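Local coordinates for protein Lon211 (Mycobacterium tuberculosis, PDB 6VBK) that is the N-terminal domain of the ATP-dependent protease Lon, a domain that probably recognises and binds protein substrates for the enzyme, at residues A148-Q151 and Q157-D160; D183-E188 and I203-D208. One frame throughout, in Å; residues are numbered along the deposited sequence.

Contact 1 (A148-Q151 and Q157-D160); sequences AILQ and QVVD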
ATOM      1  N   ALA B 148     -31.732  25.061  -8.978  1.00 58.38           N
ATOM      2  CA  ALA B 148     -32.348  26.349  -8.678  1.00 70.81           C
ATOM      3  C   ALA B 148     -31.308  27.460  -8.633  1.00 70.74           C
ATOM      4  O   ALA B 148     -31.553  28.570  -9.123  1.00 69.38           O
ATOM      5  CB  ALA B 148     -33.111  26.270  -7.356  1.00 67.04           C
ATOM      6  N   ILE B 149     -30.138  27.179  -8.056  1.00 60.61           N
ATOM      7  CA  ILE B 149     -29.072  28.177  -8.007  1.00 69.63           C
ATOM      8  C   ILE B 149     -28.537  28.461  -9.406  1.00 57.90           C
ATOM      9  O   ILE B 149     -28.333  29.622  -9.781  1.00 67.99           O
ATOM     10  CB  ILE B 149     -27.951  27.716  -7.055  1.00 81.96           C
ATOM     11  CG1 ILE B 149     -28.461  27.662  -5.613  1.00 95.81           C
ATOM     12  CG2 ILE B 149     -26.745  28.637  -7.158  1.00 79.63           C
ATOM     13  CD1 ILE B 149     -27.396  27.288  -4.601  1.00 94.21           C
ATOM     14  N   LEU B 150     -28.306  27.413 -10.201  1.00 55.10           N
ATOM     15  CA  LEU B 150     -27.771  27.614 -11.545  1.00 56.07           C
ATOM     16  C   LEU B 150     -28.769  28.342 -12.439  1.00 63.67           C
ATOM     17  O   LEU B 150     -28.390  29.249 -13.189  1.00 63.58           O
ATOM     18  CB  LEU B 150     -27.378  26.274 -12.165  1.00 48.00           C
ATOM     19  CG  LEU B 150     -26.108  25.622 -11.620  1.00 54.49           C
ATOM     20  CD1 LEU B 150     -25.962  24.213 -12.169  1.00 50.69           C
ATOM     21  CD2 LEU B 150     -24.888  26.464 -11.964  1.00 54.79           C
ATOM     22  N   GLN B 151     -30.045  27.956 -12.376  1.00 49.42           N
ATOM     23  CA  GLN B 151     -31.058  28.636 -13.176  1.00 53.37           C
ATOM     24  C   GLN B 151     -31.225  30.084 -12.733  1.00 64.50           C
ATOM     25  O   GLN B 151     -31.454  30.971 -13.565  1.00 72.52           O
ATOM     26  CB  GLN B 151     -32.385  27.884 -13.090  1.00 54.03           C
ATOM     27  CG  GLN B 151     -32.357  26.517 -13.755  1.00 52.03           C
ATOM     28  CD  GLN B 151     -33.636  25.736 -13.539  1.00 61.19           C
ATOM     29  OE1 GLN B 151     -34.566  26.211 -12.888  1.00 67.89           O
ATOM     30  NE2 GLN B 151     -33.689  24.527 -14.085  1.00 64.34           N
ATOM     31  N   GLN B 157     -26.224  26.158 -19.848  1.00 51.00           N
ATOM     32  CA  GLN B 157     -25.331  25.116 -20.342  1.00 52.74           C
ATOM     33  C   GLN B 157     -24.863  24.216 -19.205  1.00 49.09           C
ATOM     34  O   GLN B 157     -24.730  22.998 -19.379  1.00 46.22           O
ATOM     35  CB  GLN B 157     -24.133  25.747 -21.053  1.00 48.12           C
ATOM     36  CG  GLN B 157     -22.981  24.788 -21.330  1.00 52.83           C
ATOM     37  CD  GLN B 157     -23.271  23.826 -22.464  1.00 58.38           C
ATOM     38  OE1 GLN B 157     -22.890  24.068 -23.609  1.00 48.55           O
ATOM     39  NE2 GLN B 157     -23.944  22.722 -22.150  1.00 51.85           N
ATOM     40  N   VAL B 158     -24.626  24.796 -18.027  1.00 43.94           N
ATOM     41  CA  VAL B 158     -24.123  24.018 -16.900  1.00 51.55           C
ATOM     42  C   VAL B 158     -25.229  23.155 -16.305  1.00 48.28           C
ATOM     43  O   VAL B 158     -25.057  21.945 -16.116  1.00 49.93           O
ATOM     44  CB  VAL B 158     -23.501  24.947 -15.843  1.00 47.77           C
ATOM     45  CG1 VAL B 158     -23.063  24.148 -14.625  1.00 51.39           C
ATOM     46  CG2 VAL B 158     -22.324  25.707 -16.436  1.00 46.88           C
ATOM     47  N   VAL B 159     -26.383  23.757 -16.004  1.00 48.53           N
ATOM     48  CA  VAL B 159     -27.481  23.009 -15.398  1.00 47.16           C
ATOM     49  C   VAL B 159     -27.967  21.896 -16.314  1.00 45.48           C
ATOM     50  O   VAL B 159     -28.521  20.901 -15.837  1.00 55.52           O
ATOM     51  CB  VAL B 159     -28.635  23.960 -15.013  1.00 62.56           C
ATOM     52  CG1 VAL B 159     -29.386  24.438 -16.247  1.00 58.86           C
ATOM     53  CG2 VAL B 159     -29.580  23.285 -14.030  1.00 67.58           C
ATOM     54  N   ASP B 160     -27.759  22.037 -17.624  1.00 56.02           N
ATOM     55  CA  ASP B 160     -28.095  20.968 -18.560  1.00 46.61           C
ATOM     56  C   ASP B 160     -27.354  19.682 -18.212  1.00 44.00           C
ATOM     57  O   ASP B 160     -27.961  18.610 -18.104  1.00 46.11           O
ATOM     58  CB  ASP B 160     -27.767  21.423 -19.987  1.00 43.78           C
ATOM     59  CG  ASP B 160     -27.858  20.301 -21.007  1.00 49.03           C
ATOM     60  OD1 ASP B 160     -28.572  19.306 -20.767  1.00 70.43           O
ATOM     61  OD2 ASP B 160     -27.202  20.421 -22.064  1.00 53.43           O
TER

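Contact 2 (D183-E188 and I203-D208); sequences DEQKIE and IGWTRD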
ATOM      1  N   ASP B 183     -13.626  27.574   0.869  1.00115.22           N
ATOM      2  CA  ASP B 183     -12.603  26.542   0.750  1.00102.88           C
ATOM      3  C   ASP B 183     -12.585  25.619   1.960  1.00102.61           C
ATOM      4  O   ASP B 183     -12.311  24.422   1.815  1.00 99.96           O
ATOM      5  CB  ASP B 183     -11.232  27.183   0.549  1.00106.31           C
ATOM      6  CG  ASP B 183     -11.204  28.127  -0.634  1.00 91.70           C
ATOM      7  OD1 ASP B 183     -12.290  28.556  -1.077  1.00 99.98           O
ATOM      8  OD2 ASP B 183     -10.098  28.432  -1.127  1.00104.37           O
ATOM      9  N   GLU B 184     -12.868  26.147   3.155  1.00 92.66           N
ATOM     10  CA  GLU B 184     -12.947  25.290   4.334  1.00108.25           C
ATOM     11  C   GLU B 184     -14.037  24.240   4.170  1.00113.70           C
ATOM     12  O   GLU B 184     -13.883  23.096   4.614  1.00115.94           O
ATOM     13  CB  GLU B 184     -13.196  26.133   5.586  1.00105.42           C
ATOM     14  CG  GLU B 184     -13.044  25.361   6.889  1.00105.54           C
ATOM     15  CD  GLU B 184     -13.383  26.198   8.108  1.00121.99           C
ATOM     16  OE1 GLU B 184     -14.411  25.915   8.759  1.00123.46           O
ATOM     17  OE2 GLU B 184     -12.624  27.142   8.411  1.00126.71           O
ATOM     18  N   GLN B 185     -15.150  24.612   3.532  1.00112.68           N
ATOM     19  CA  GLN B 185     -16.164  23.623   3.180  1.00110.70           C
ATOM     20  C   GLN B 185     -15.663  22.695   2.081  1.00105.13           C
ATOM     21  O   GLN B 185     -15.896  21.482   2.131  1.00112.18           O
ATOM     22  CB  GLN B 185     -17.452  24.325   2.743  1.00102.15           C
ATOM     23  CG  GLN B 185     -18.240  24.961   3.876  1.00103.62           C
ATOM     24  CD  GLN B 185     -19.408  25.790   3.372  1.00106.34           C
ATOM     25  OE1 GLN B 185     -19.236  26.687   2.547  1.00103.58           O
ATOM     26  NE2 GLN B 185     -20.604  25.488   3.864  1.00104.76           N
ATOM     27  N   LYS B 186     -14.967  23.251   1.085  1.00 79.02           N
ATOM     28  CA  LYS B 186     -14.452  22.441  -0.015  1.00 80.74           C
ATOM     29  C   LYS B 186     -13.410  21.440   0.467  1.00 87.89           C
ATOM     30  O   LYS B 186     -13.357  20.306  -0.025  1.00 84.02           O
ATOM     31  CB  LYS B 186     -13.868  23.345  -1.100  1.00 71.18           C
ATOM     32  CG  LYS B 186     -14.899  24.213  -1.806  1.00 90.68           C
ATOM     33  CD  LYS B 186     -14.253  25.096  -2.859  1.00 82.59           C
ATOM     34  CE  LYS B 186     -15.285  25.963  -3.563  1.00 79.00           C
ATOM     35  NZ  LYS B 186     -14.658  26.822  -4.605  1.00 84.87           N
ATOM     36  N   ILE B 187     -12.567  21.840   1.424  1.00 83.46           N
ATOM     37  CA  ILE B 187     -11.576  20.917   1.972  1.00 81.58           C
ATOM     38  C   ILE B 187     -12.267  19.759   2.681  1.00 98.12           C
ATOM     39  O   ILE B 187     -11.821  18.606   2.603  1.00103.94           O
ATOM     40  CB  ILE B 187     -10.607  21.666   2.909  1.00 90.90           C
ATOM     41  CG1 ILE B 187      -9.740  22.642   2.111  1.00 84.19           C
ATOM     42  CG2 ILE B 187      -9.727  20.688   3.675  1.00 87.75           C
ATOM     43  CD1 ILE B 187      -9.037  23.677   2.961  1.00 85.31           C
ATOM     44  N   GLU B 188     -13.375  20.043   3.373  1.00104.45           N
ATOM     45  CA  GLU B 188     -14.136  18.979   4.018  1.00103.61           C
ATOM     46  C   GLU B 188     -14.783  18.056   2.994  1.00106.06           C
ATOM     47  O   GLU B 188     -14.915  16.851   3.242  1.00 99.19           O
ATOM     48  CB  GLU B 188     -15.197  19.571   4.944  1.00102.09           C
ATOM     49  CG  GLU B 188     -15.809  18.557   5.894  1.00111.57           C
ATOM     50  CD  GLU B 188     -16.853  19.160   6.810  1.00113.02           C
ATOM     51  OE1 GLU B 188     -17.583  18.386   7.466  1.00118.75           O
ATOM     52  OE2 GLU B 188     -16.946  20.404   6.877  1.00109.06           O
ATOM     53  N   ILE B 203     -25.782  19.096   0.616  1.00 85.76           N
ATOM     54  CA  ILE B 203     -27.211  19.401   0.560  1.00 92.39           C
ATOM     55  C   ILE B 203     -27.580  20.407   1.643  1.00102.52           C
ATOM     56  O   ILE B 203     -28.350  21.347   1.405  1.00101.65           O
ATOM     57  CB  ILE B 203     -28.041  18.108   0.675  1.00 85.95           C
ATOM     58  CG1 ILE B 203     -28.060  17.362  -0.661  1.00 83.74           C
ATOM     59  CG2 ILE B 203     -29.459  18.408   1.138  1.00 99.91           C
ATOM     60  CD1 ILE B 203     -28.733  16.005  -0.593  1.00 84.89           C
ATOM     61  N   GLY B 204     -27.028  20.237   2.846  1.00109.47           N
ATOM     62  CA  GLY B 204     -27.296  21.187   3.913  1.00119.89           C
ATOM     63  C   GLY B 204     -26.705  22.557   3.640  1.00116.93           C
ATOM     64  O   GLY B 204     -27.346  23.580   3.899  1.00113.59           O
ATOM     65  N   TRP B 205     -25.477  22.598   3.117  1.00106.00           N
ATOM     66  CA  TRP B 205     -24.855  23.879   2.792  1.00104.48           C
ATOM     67  C   TRP B 205     -25.571  24.576   1.645  1.00100.56           C
ATOM     68  O   TRP B 205     -25.652  25.810   1.623  1.00101.31           O
ATOM     69  CB  TRP B 205     -23.379  23.677   2.444  1.00 92.14           C
ATOM     70  CG  TRP B 205     -22.591  22.987   3.515  1.00104.67           C
ATOM     71  CD1 TRP B 205     -22.907  22.902   4.840  1.00114.33           C
ATOM     72  CD2 TRP B 205     -21.359  22.273   3.349  1.00 84.17           C
ATOM     73  NE1 TRP B 205     -21.946  22.184   5.510  1.00116.59           N
ATOM     74  CE2 TRP B 205     -20.985  21.787   4.618  1.00102.54           C
ATOM     75  CE3 TRP B 205     -20.535  22.001   2.252  1.00 90.34           C
ATOM     76  CZ2 TRP B 205     -19.825  21.043   4.820  1.00 95.03           C
ATOM     77  CZ3 TRP B 205     -19.384  21.263   2.455  1.00 91.89           C
ATOM     78  CH2 TRP B 205     -19.039  20.793   3.728  1.00 88.45           C
ATOM     79  N   THR B 206     -26.094  23.808   0.685  1.00 97.75           N
ATOM     80  CA  THR B 206     -26.795  24.409  -0.445  1.00100.82           C
ATOM     81  C   THR B 206     -28.132  24.994  -0.014  1.00 91.85           C
ATOM     82  O   THR B 206     -28.522  26.075  -0.474  1.00 91.37           O
ATOM     83  CB  THR B 206     -27.004  23.371  -1.548  1.00104.66           C
ATOM     84  OG1 THR B 206     -25.782  22.656  -1.771  1.00 95.87           O
ATOM     85  CG2 THR B 206     -27.430  24.048  -2.840  1.00 99.54           C
ATOM     86  N   ARG B 207     -28.851  24.291   0.863  1.00102.60           N
ATOM     87  CA  ARG B 207     -30.129  24.795   1.352  1.00102.60           C
ATOM     88  C   ARG B 207     -29.945  26.076   2.154  1.00111.83           C
ATOM     89  O   ARG B 207     -30.714  27.031   2.001  1.00107.54           O
ATOM     90  CB  ARG B 207     -30.818  23.727   2.200  1.00103.60           C
ATOM     91  CG  ARG B 207     -32.292  23.980   2.461  1.00112.29           C
ATOM     92  CD  ARG B 207     -33.150  23.029   1.645  1.00117.78           C
ATOM     93  NE  ARG B 207     -32.694  21.649   1.780  1.00121.45           N
ATOM     94  CZ  ARG B 207     -33.306  20.601   1.238  1.00112.33           C
ATOM     95  NH1 ARG B 207     -34.410  20.769   0.525  1.00103.57           N
ATOM     96  NH2 ARG B 207     -32.815  19.381   1.414  1.00103.25           N
ATOM     97  N   ASP B 208     -28.925  26.117   3.014  1.00131.24           N
ATOM     98  CA  ASP B 208     -28.689  27.292   3.843  1.00140.65           C
ATOM     99  C   ASP B 208     -28.105  28.461   3.061  1.00137.67           C
ATOM    100  O   ASP B 208     -27.949  29.547   3.630  1.00140.75           O
ATOM    101  CB  ASP B 208     -27.773  26.932   5.012  1.00143.95           C
ATOM    102  CG  ASP B 208     -28.419  25.960   5.976  1.00150.56           C
ATOM    103  OD1 ASP B 208     -29.624  25.677   5.818  1.00151.53           O
ATOM    104  OD2 ASP B 208     -27.721  25.474   6.888  1.00156.62           O
TER

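Contact 1 (A148-Q151 and Q157-D160)
Leu150 and Val159 form the nearest CA pair between 148-151 and 157-160, which lie on helix 133-153 and helix 156-162, and their CA atoms stand only 6.0 Å apart. At that spacing the branches start to touch at their very base: Leu150 CB lies 3.9 Å from Val159 CB, so the side chains pack from the root and not merely at their ends. The outer part of Leu150 then runs on past Val159. Its CG is anti to its own carbonyl carbon (chi1 -74°), and CD1, carried on the extended side of the second torsion (chi2 171°), comes down on the helix backbone itself, 3.8 Å from Val159 CA. The same methyl also reaches the preceding residue, with Leu150 CD1 3.8 Å from Val158 CG1, while Leu150 CD2 stands 4.0 Å from that CG1; the valine methyl is thus met by both prongs of the leucine fork. The two side chains cross at about a right angle.

Val159 CG2, anti to its backbone N, is directed at both Leu150 and Gln151: it lies 4.2 Å from Leu150 CB and 4.3 Å from Gln151 CG. Gln151 lies alongside at the margin, its amide NE2 about as near to that methyl as its CG, a loose contact with no hydrogen bond; it also touches Trp156. Ala155, in the turn between the helices, and Val162 add further apolar contacts to Leu150.

This is a helical hairpin in the substrate-binding domain, with five residues separating the two segments. No hydrogen bond or salt bridge crosses between them. That absence, together with the burial of Leu150 and Val159, implies a contact held by dispersion and the exclusion of water.

Contact 2 (D183-E188 and I203-D208)
Gln185 lies over one face of the Trp205 indole; each side chain reaches toward the other's helix, and they overlap in opposite senses. The tight part is here: Gln185 NE2 is 3.2 Å from Trp205 CG, and Gln185 CB is 3.6 Å from Trp205 CZ3, which Gln185 O also approaches at 3.5 Å. Gln185 CG, anti to its carbonyl carbon (chi1 -73°), starts an extended chain that lies along the face; it sits 4.0 Å from the centroid of the six-membered ring and 5° off its normal, a CH-pi contact. The amide plane is tilted 41° from the ring, hence no parallel stack. Gln185 OE1 accepts a hydrogen bond from Thr182 N, which helps fix the amide's rotation.

The looser part is Glu188 at CZ2 and CH2: its OE2 comes near the indole plane, 3.6 Å from Trp205 CZ2, without a hydrogen bond. All three residues remain partly exposed. Leu181 also touches Trp205. The indole thus bridges helix 183-191 and helix 195-207; Gln185 CA and Trp205 CA, the nearest pair between 183-188 and 203-208, are 8.7 Å apart. Beyond it, Ile203 and Thr206 pack on helix 133-153, while Lys186 and Ile187 touch Val23, between strands 9-19 and 29-33.

How the contacts relate
Both contacts join helices within the substrate-binding domain, but in different settings. Contact 1 has two buried residues among its four touching ones, whereas contact 2 is a surface contact with none. The buried areas are nearly equal, 194 and 189 Å², yet the first is mainly aliphatic, with a glutamine at its margin and closely spaced backbones, and the second spans a wider gap with an aromatic ring and polar side chains. They follow in series along the chain, their centres 18 Å apart, and share no helix. They nevertheless touch directly: Ile149 CD1 packs 3.7 Å from Thr206 CG2, linking helix 133-153 of contact 1 to helix 195-207 of contact 2.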